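Local atomic coordinates of flagellar basal body protein (Helicobacter pylori, PDB entry 5NPY), a protein that probably forms part of the flagellar hook, the curved extracellular segment that couples the rotary motor to the filament. Residues I240-I252 with F262-F276. Numbering follows the deposited sequence.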
ATOM      1  N   ILE A 240     -17.501  11.092 -23.201  1.00 16.80           N
ATOM      2  CA  ILE A 240     -18.687  10.929 -24.036  1.00 21.83           C
ATOM      3  C   ILE A 240     -19.935  11.396 -23.291  1.00 28.26           C
ATOM      4  O   ILE A 240     -20.882  11.914 -23.904  1.00 25.77           O
ATOM      5  CB  ILE A 240     -18.811   9.467 -24.502  1.00 23.56           C
ATOM      6  CG1 ILE A 240     -17.569   9.079 -25.315  1.00 23.37           C
ATOM      7  CG2 ILE A 240     -20.089   9.268 -25.294  1.00 19.62           C
ATOM      8  CD1 ILE A 240     -17.390   9.898 -26.571  1.00 25.58           C
ATOM      9  N   ASP A 241     -19.956  11.213 -21.967  1.00 19.35           N
ATOM     10  CA  ASP A 241     -20.984  11.777 -21.091  1.00 32.00           C
ATOM     11  C   ASP A 241     -22.382  11.294 -21.489  1.00 28.41           C
ATOM     12  O   ASP A 241     -23.352  12.059 -21.482  1.00 23.34           O
ATOM     13  CB  ASP A 241     -20.901  13.314 -21.067  1.00 31.20           C
ATOM     14  CG  ASP A 241     -21.744  13.940 -19.952  1.00 38.82           C
ATOM     15  OD1 ASP A 241     -21.945  15.165 -20.023  1.00 45.08           O
ATOM     16  OD2 ASP A 241     -22.218  13.226 -19.021  1.00 35.90           O
ATOM     17  N   ALA A 242     -22.481   9.999 -21.817  1.00 20.73           N
ATOM     18  CA  ALA A 242     -23.771   9.371 -22.089  1.00 18.86           C
ATOM     19  C   ALA A 242     -24.784   9.646 -20.992  1.00 21.67           C
ATOM     20  O   ALA A 242     -25.989   9.679 -21.257  1.00 21.05           O
ATOM     21  CB  ALA A 242     -23.603   7.860 -22.241  1.00 19.57           C
ATOM     22  N   ILE A 243     -24.316   9.837 -19.758  1.00 27.96           N
ATOM     23  CA  ILE A 243     -25.227   9.959 -18.625  1.00 39.71           C
ATOM     24  C   ILE A 243     -26.151  11.153 -18.801  1.00 38.25           C
ATOM     25  O   ILE A 243     -27.360  11.064 -18.556  1.00 32.13           O
ATOM     26  CB  ILE A 243     -24.441  10.045 -17.309  1.00 37.72           C
ATOM     27  CG1 ILE A 243     -23.753   8.719 -17.036  1.00 33.26           C
ATOM     28  CG2 ILE A 243     -25.375  10.406 -16.153  1.00 33.90           C
ATOM     29  CD1 ILE A 243     -24.726   7.636 -16.717  1.00 39.76           C
ATOM     30  N   THR A 244     -25.618  12.284 -19.239  1.00 30.07           N
ATOM     31  CA  THR A 244     -26.494  13.433 -19.354  1.00 33.74           C
ATOM     32  C   THR A 244     -27.014  13.666 -20.771  1.00 37.93           C
ATOM     33  O   THR A 244     -27.957  14.441 -20.935  1.00 34.90           O
ATOM     34  CB  THR A 244     -25.803  14.686 -18.798  1.00 41.66           C
ATOM     35  OG1 THR A 244     -24.427  14.695 -19.163  1.00 38.45           O
ATOM     36  CG2 THR A 244     -25.878  14.676 -17.287  1.00 39.53           C
ATOM     37  N   ASN A 245     -26.483  12.968 -21.792  1.00 38.71           N
ATOM     38  CA  ASN A 245     -27.043  12.999 -23.158  1.00 29.71           C
ATOM     39  C   ASN A 245     -27.320  11.565 -23.624  1.00 28.52           C
ATOM     40  O   ASN A 245     -26.538  11.002 -24.393  1.00 26.89           O
ATOM     41  CB  ASN A 245     -26.101  13.715 -24.127  1.00 42.76           C
ATOM     42  CG  ASN A 245     -25.694  15.087 -23.638  1.00 47.00           C
ATOM     43  OD1 ASN A 245     -26.524  15.988 -23.512  1.00 55.65           O
ATOM     44  ND2 ASN A 245     -24.408  15.257 -23.376  1.00 35.62           N
ATOM     45  N   ARG A 246     -28.464  11.013 -23.194  1.00 20.82           N
ATOM     46  CA  ARG A 246     -28.801   9.605 -23.379  1.00 25.82           C
ATOM     47  C   ARG A 246     -29.380   9.274 -24.755  1.00 35.63           C
ATOM     48  O   ARG A 246     -29.335   8.105 -25.155  1.00 36.37           O
ATOM     49  CB  ARG A 246     -29.799   9.166 -22.292  1.00 23.43           C
ATOM     50  CG  ARG A 246     -29.341   9.505 -20.841  1.00 17.40           C
ATOM     51  CD  ARG A 246     -30.300   8.993 -19.789  1.00 24.60           C
ATOM     52  NE  ARG A 246     -29.731   9.123 -18.445  1.00 20.74           N
ATOM     53  CZ  ARG A 246     -29.057   8.144 -17.868  1.00 29.38           C
ATOM     54  NH1 ARG A 246     -28.869   7.002 -18.549  1.00 16.17           N
ATOM     55  NH2 ARG A 246     -28.561   8.330 -16.649  1.00 19.68           N
ATOM     56  N   LYS A 247     -29.927  10.251 -25.486  1.00 31.04           N
ATOM     57  CA  LYS A 247     -30.725   9.966 -26.672  1.00 31.64           C
ATOM     58  C   LYS A 247     -29.858   9.903 -27.923  1.00 30.12           C
ATOM     59  O   LYS A 247     -29.032  10.789 -28.168  1.00 31.21           O
ATOM     60  CB  LYS A 247     -31.814  11.020 -26.860  1.00 34.19           C
ATOM     61  CG  LYS A 247     -32.874  11.053 -25.770  1.00 49.89           C
ATOM     62  CD  LYS A 247     -33.712   9.781 -25.761  1.00 58.92           C
ATOM     63  CE  LYS A 247     -34.894   9.896 -24.801  1.00 59.56           C
ATOM     64  NZ  LYS A 247     -34.948   8.762 -23.821  1.00 55.91           N
ATOM     65  N   LEU A 248     -30.069   8.857 -28.716  1.00 28.28           N
ATOM     66  CA  LEU A 248     -29.494   8.705 -30.045  1.00 27.68           C
ATOM     67  C   LEU A 248     -30.639   8.524 -31.026  1.00 40.42           C
ATOM     68  O   LEU A 248     -31.368   7.532 -30.942  1.00 38.18           O
ATOM     69  CB  LEU A 248     -28.570   7.491 -30.122  1.00 27.17           C
ATOM     70  CG  LEU A 248     -27.068   7.606 -29.885  1.00 26.47           C
ATOM     71  CD1 LEU A 248     -26.455   6.214 -29.964  1.00 25.84           C
ATOM     72  CD2 LEU A 248     -26.412   8.483 -30.896  1.00 24.77           C
ATOM     73  N   ASN A 249     -30.795   9.475 -31.952  1.00 47.44           N
ATOM     74  CA  ASN A 249     -31.813   9.395 -32.992  1.00 41.01           C
ATOM     75  C   ASN A 249     -31.183   8.864 -34.274  1.00 34.86           C
ATOM     76  O   ASN A 249     -30.235   9.456 -34.797  1.00 35.23           O
ATOM     77  CB  ASN A 249     -32.453  10.756 -33.246  1.00 44.40           C
ATOM     78  CG  ASN A 249     -32.687  11.525 -31.977  1.00 46.17           C
ATOM     79  OD1 ASN A 249     -31.807  12.247 -31.512  1.00 49.39           O
ATOM     80  ND2 ASN A 249     -33.878  11.379 -31.402  1.00 46.25           N
ATOM     81  N   VAL A 250     -31.713   7.759 -34.777  1.00 33.64           N
ATOM     82  CA  VAL A 250     -31.230   7.137 -36.001  1.00 31.70           C
ATOM     83  C   VAL A 250     -32.405   6.983 -36.953  1.00 41.21           C
ATOM     84  O   VAL A 250     -33.515   6.635 -36.534  1.00 45.54           O
ATOM     85  CB  VAL A 250     -30.558   5.780 -35.705  1.00 38.30           C
ATOM     86  CG1 VAL A 250     -31.451   4.944 -34.811  1.00 44.24           C
ATOM     87  CG2 VAL A 250     -30.199   5.045 -36.999  1.00 33.30           C
ATOM     88  N   SER A 251     -32.166   7.277 -38.232  1.00 49.59           N
ATOM     89  CA  SER A 251     -33.180   7.171 -39.271  1.00 48.98           C
ATOM     90  C   SER A 251     -32.609   6.431 -40.471  1.00 49.49           C
ATOM     91  O   SER A 251     -31.406   6.484 -40.734  1.00 44.93           O
ATOM     92  CB  SER A 251     -33.688   8.552 -39.730  1.00 41.83           C
ATOM     93  OG  SER A 251     -33.912   9.426 -38.643  1.00 45.13           O
ATOM     94  N   ILE A 252     -33.492   5.744 -41.199  1.00 60.94           N
ATOM     95  CA  ILE A 252     -33.183   5.144 -42.493  1.00 64.15           C
ATOM     96  C   ILE A 252     -34.229   5.618 -43.492  1.00 66.75           C
ATOM     97  O   ILE A 252     -35.310   6.076 -43.120  1.00 65.94           O
ATOM     98  CB  ILE A 252     -33.163   3.603 -42.444  1.00 62.89           C
ATOM     99  CG1 ILE A 252     -32.399   3.117 -41.220  1.00 66.06           C
ATOM    100  CG2 ILE A 252     -32.502   3.040 -43.687  1.00 72.68           C
ATOM    101  CD1 ILE A 252     -30.900   3.307 -41.329  1.00 68.07           C
ATOM    102  N   PHE A 262     -35.911   6.002 -35.415  1.00 39.18           N
ATOM    103  CA  PHE A 262     -35.702   5.166 -34.236  1.00 38.27           C
ATOM    104  C   PHE A 262     -35.025   5.989 -33.148  1.00 32.66           C
ATOM    105  O   PHE A 262     -34.182   6.840 -33.430  1.00 33.88           O
ATOM    106  CB  PHE A 262     -34.799   3.954 -34.507  1.00 40.05           C
ATOM    107  CG  PHE A 262     -35.252   3.083 -35.630  1.00 39.77           C
ATOM    108  CD1 PHE A 262     -36.052   1.979 -35.383  1.00 40.18           C
ATOM    109  CD2 PHE A 262     -34.855   3.346 -36.929  1.00 33.79           C
ATOM    110  CE1 PHE A 262     -36.463   1.169 -36.411  1.00 37.43           C
ATOM    111  CE2 PHE A 262     -35.261   2.541 -37.959  1.00 37.34           C
ATOM    112  CZ  PHE A 262     -36.072   1.452 -37.703  1.00 38.55           C
ATOM    113  N   VAL A 263     -35.366   5.707 -31.899  1.00 34.40           N
ATOM    114  CA  VAL A 263     -34.700   6.318 -30.759  1.00 31.25           C
ATOM    115  C   VAL A 263     -34.081   5.218 -29.906  1.00 30.39           C
ATOM    116  O   VAL A 263     -34.778   4.302 -29.455  1.00 31.59           O
ATOM    117  CB  VAL A 263     -35.653   7.181 -29.923  1.00 38.42           C
ATOM    118  CG1 VAL A 263     -34.919   7.729 -28.707  1.00 38.16           C
ATOM    119  CG2 VAL A 263     -36.198   8.324 -30.769  1.00 35.34           C
ATOM    120  N   PHE A 264     -32.772   5.309 -29.701  1.00 22.23           N
ATOM    121  CA  PHE A 264     -32.053   4.525 -28.717  1.00 27.53           C
ATOM    122  C   PHE A 264     -31.702   5.440 -27.548  1.00 36.05           C
ATOM    123  O   PHE A 264     -31.484   6.644 -27.731  1.00 39.53           O
ATOM    124  CB  PHE A 264     -30.776   3.927 -29.309  1.00 23.83           C
ATOM    125  CG  PHE A 264     -30.980   3.164 -30.586  1.00 23.56           C
ATOM    126  CD1 PHE A 264     -32.226   2.678 -30.946  1.00 28.45           C
ATOM    127  CD2 PHE A 264     -29.906   2.910 -31.417  1.00 28.18           C
ATOM    128  CE1 PHE A 264     -32.404   1.963 -32.117  1.00 26.06           C
ATOM    129  CE2 PHE A 264     -30.070   2.181 -32.601  1.00 33.35           C
ATOM    130  CZ  PHE A 264     -31.321   1.702 -32.949  1.00 24.52           C
ATOM    131  N   THR A 265     -31.654   4.868 -26.345  1.00 24.20           N
ATOM    132  CA  THR A 265     -31.447   5.631 -25.119  1.00 20.05           C
ATOM    133  C   THR A 265     -30.407   4.949 -24.240  1.00 24.88           C
ATOM    134  O   THR A 265     -30.506   3.747 -23.976  1.00 26.83           O
ATOM    135  CB  THR A 265     -32.755   5.783 -24.325  1.00 32.08           C
ATOM    136  OG1 THR A 265     -33.714   6.529 -25.088  1.00 28.10           O
ATOM    137  CG2 THR A 265     -32.503   6.464 -22.990  1.00 36.69           C
ATOM    138  N   TYR A 266     -29.439   5.720 -23.753  1.00 26.28           N
ATOM    139  CA  TYR A 266     -28.436   5.165 -22.862  1.00 21.81           C
ATOM    140  C   TYR A 266     -29.045   4.862 -21.503  1.00 24.62           C
ATOM    141  O   TYR A 266     -29.741   5.701 -20.918  1.00 23.13           O
ATOM    142  CB  TYR A 266     -27.247   6.116 -22.707  1.00 16.14           C
ATOM    143  CG  TYR A 266     -26.186   5.589 -21.766  1.00 15.33           C
ATOM    144  CD1 TYR A 266     -26.174   5.953 -20.415  1.00 19.92           C
ATOM    145  CD2 TYR A 266     -25.199   4.703 -22.220  1.00 20.64           C
ATOM    146  CE1 TYR A 266     -25.207   5.451 -19.539  1.00 18.71           C
ATOM    147  CE2 TYR A 266     -24.218   4.206 -21.350  1.00 22.90           C
ATOM    148  CZ  TYR A 266     -24.226   4.591 -20.018  1.00 20.81           C
ATOM    149  OH  TYR A 266     -23.278   4.111 -19.158  1.00 22.06           O
ATOM    150  N   GLY A 267     -28.745   3.674 -20.998  1.00 16.24           N
ATOM    151  CA  GLY A 267     -29.233   3.240 -19.703  1.00 18.83           C
ATOM    152  C   GLY A 267     -29.179   1.728 -19.595  1.00 19.43           C
ATOM    153  O   GLY A 267     -28.737   1.029 -20.508  1.00 21.68           O
ATOM    154  N   ASP A 268     -29.627   1.235 -18.438  1.00 31.82           N
ATOM    155  CA  ASP A 268     -29.705  -0.203 -18.161  1.00 26.51           C
ATOM    156  C   ASP A 268     -30.301  -0.946 -19.357  1.00 17.89           C
ATOM    157  O   ASP A 268     -31.467  -0.728 -19.712  1.00 22.86           O
ATOM    158  CB  ASP A 268     -30.534  -0.444 -16.887  1.00 30.31           C
ATOM    159  CG  ASP A 268     -30.532  -1.923 -16.420  1.00 37.54           C
ATOM    160  OD1 ASP A 268     -30.645  -2.158 -15.197  1.00 31.82           O
ATOM    161  OD2 ASP A 268     -30.430  -2.847 -17.258  1.00 24.70           O
ATOM    162  N   ALA A 269     -29.508  -1.807 -20.003  1.00 18.80           N
ATOM    163  CA  ALA A 269     -29.967  -2.484 -21.217  1.00 27.91           C
ATOM    164  C   ALA A 269     -31.232  -3.323 -20.998  1.00 29.87           C
ATOM    165  O   ALA A 269     -31.930  -3.624 -21.973  1.00 33.34           O
ATOM    166  CB  ALA A 269     -28.846  -3.366 -21.797  1.00 29.05           C
ATOM    167  N   GLU A 270     -31.562  -3.683 -19.754  1.00 27.76           N
ATOM    168  CA  GLU A 270     -32.728  -4.521 -19.495  1.00 31.41           C
ATOM    169  C   GLU A 270     -34.000  -3.737 -19.178  1.00 37.99           C
ATOM    170  O   GLU A 270     -35.068  -4.353 -19.076  1.00 36.28           O
ATOM    171  CB  GLU A 270     -32.435  -5.507 -18.355  1.00 28.79           C
ATOM    172  CG  GLU A 270     -31.179  -6.326 -18.605  1.00 36.05           C
ATOM    173  CD  GLU A 270     -31.098  -7.607 -17.797  1.00 42.76           C
ATOM    174  OE1 GLU A 270     -30.593  -7.573 -16.653  1.00 45.00           O
ATOM    175  OE2 GLU A 270     -31.520  -8.658 -18.321  1.00 51.75           O
ATOM    176  N   LYS A 271     -34.171  -2.657 -19.100  1.00 34.83           N
ATOM    177  CA  LYS A 271     -35.118  -1.610 -18.739  1.00 37.09           C
ATOM    178  C   LYS A 271     -35.490  -0.798 -19.968  1.00 37.70           C
ATOM    179  O   LYS A 271     -34.804  -0.830 -20.993  1.00 30.57           O
ATOM    180  CB  LYS A 271     -34.540  -0.677 -17.678  1.00 32.16           C
ATOM    181  CG  LYS A 271     -34.222  -1.369 -16.382  1.00 35.69           C
ATOM    182  CD  LYS A 271     -35.482  -1.832 -15.665  1.00 47.44           C
ATOM    183  CE  LYS A 271     -35.133  -2.535 -14.348  1.00 51.39           C
ATOM    184  NZ  LYS A 271     -34.487  -1.595 -13.345  1.00 55.57           N
ATOM    185  N   GLY A 272     -36.718  -0.303 -19.962  1.00 41.17           N
ATOM    186  CA  GLY A 272     -37.153   0.613 -21.002  1.00 34.41           C
ATOM    187  C   GLY A 272     -37.110   0.025 -22.407  1.00 36.09           C
ATOM    188  O   GLY A 272     -37.034  -1.194 -22.626  1.00 41.07           O
ATOM    189  N   GLU A 273     -37.145   0.939 -23.374  1.00 34.35           N
ATOM    190  CA  GLU A 273     -37.206   0.605 -24.789  1.00 43.77           C
ATOM    191  C   GLU A 273     -35.940   1.081 -25.495  1.00 41.66           C
ATOM    192  O   GLU A 273     -35.537   2.250 -25.355  1.00 27.72           O
ATOM    193  CB  GLU A 273     -38.444   1.236 -25.430  1.00 63.02           C
ATOM    194  CG  GLU A 273     -38.646   0.895 -26.896  1.00 77.77           C
ATOM    195  CD  GLU A 273     -39.721   1.749 -27.540  1.00 91.31           C
ATOM    196  OE1 GLU A 273     -40.243   2.655 -26.852  1.00 94.20           O
ATOM    197  OE2 GLU A 273     -40.036   1.521 -28.729  1.00 97.04           O
ATOM    198  N   ASN A 274     -35.328   0.168 -26.261  1.00 29.94           N
ATOM    199  CA  ASN A 274     -34.131   0.449 -27.056  1.00 29.10           C
ATOM    200  C   ASN A 274     -33.022   1.057 -26.206  1.00 27.89           C
ATOM    201  O   ASN A 274     -32.338   1.986 -26.626  1.00 43.42           O
ATOM    202  CB  ASN A 274     -34.458   1.356 -28.254  1.00 33.24           C
ATOM    203  CG  ASN A 274     -35.368   0.677 -29.257  1.00 36.60           C
ATOM    204  OD1 ASN A 274     -35.507  -0.545 -29.235  1.00 35.36           O
ATOM    205  ND2 ASN A 274     -36.001   1.459 -30.134  1.00 34.82           N
ATOM    206  N   GLN A 275     -32.848   0.542 -24.990  1.00 31.19           N
ATOM    207  CA  GLN A 275     -31.794   1.033 -24.115  1.00 22.82           C
ATOM    208  C   GLN A 275     -30.496   0.274 -24.369  1.00 19.29           C
ATOM    209  O   GLN A 275     -30.501  -0.898 -24.733  1.00 31.15           O
ATOM    210  CB  GLN A 275     -32.206   0.933 -22.645  1.00 17.86           C
ATOM    211  CG  GLN A 275     -33.421   1.801 -22.326  1.00 18.03           C
ATOM    212  CD  GLN A 275     -33.418   2.405 -20.925  1.00 22.65           C
ATOM    213  OE1 GLN A 275     -32.663   1.988 -20.042  1.00 25.17           O
ATOM    214  NE2 GLN A 275     -34.281   3.391 -20.716  1.00 31.89           N
ATOM    215  N   PHE A 276     -29.384   0.972 -24.219  1.00 25.53           N
ATOM    216  CA  PHE A 276     -28.065   0.387 -24.411  1.00 25.33           C
ATOM    217  C   PHE A 276     -27.122   1.015 -23.412  1.00 28.67           C
ATOM    218  O   PHE A 276     -27.354   2.132 -22.924  1.00 34.56           O
ATOM    219  CB  PHE A 276     -27.492   0.609 -25.819  1.00 21.25           C
ATOM    220  CG  PHE A 276     -27.237   2.072 -26.151  1.00 31.13           C
ATOM    221  CD1 PHE A 276     -28.310   2.924 -26.484  1.00 26.34           C
ATOM    222  CD2 PHE A 276     -25.937   2.597 -26.145  1.00 20.81           C
ATOM    223  CE1 PHE A 276     -28.097   4.282 -26.794  1.00 29.06           C
ATOM    224  CE2 PHE A 276     -25.711   3.963 -26.465  1.00 21.40           C
ATOM    225  CZ  PHE A 276     -26.800   4.809 -26.786  1.00 14.75           C
TER
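A242 sets its CB over the centre of the Y266 ring, 3.5 Å from the centroid and 13° off the ring normal, a CH-pi contact. At the edge of that ring, near its plane, lie I243 CD1 and R246 NH1; the guanidinium plane is turned 30° from the ring. The first torsion of Y266, which puts CG opposite the backbone N, lays the ring against A242 in the loop before strand 247-252. R246 is bound twice: its carbonyl O accepts from Y266 N (2.8 Å), while NH1 donates to Y266 O (2.8 Å). The second bond lies in the guanidinium plane but meets the carbonyl from above; a salt bridge from NH2 to D384 further fixes the group.

Beyond R246 the strands pair as an antiparallel hairpin, their axes at 158°. L248 and F264 exchange two backbone bonds, as do V250 and F262. On the face carrying L248 and V250, V250 CG1 sits over one face of the F264 ring, offset toward the rim, 4.0 Å from the centroid, a second CH-pi contact, and L248 CD1 meets F276 CZ at 3.5 Å. On the other face K247, bent at chi2, brings NZ to T265 OG1 at 2.8 Å.

Y266 OH bonds to D228 and K277. Helix 279-289 packs against F264 and F276, helix 327-332 against L248; strands 275-276 and 320-325 flank the hairpin within a mixed five-stranded sheet.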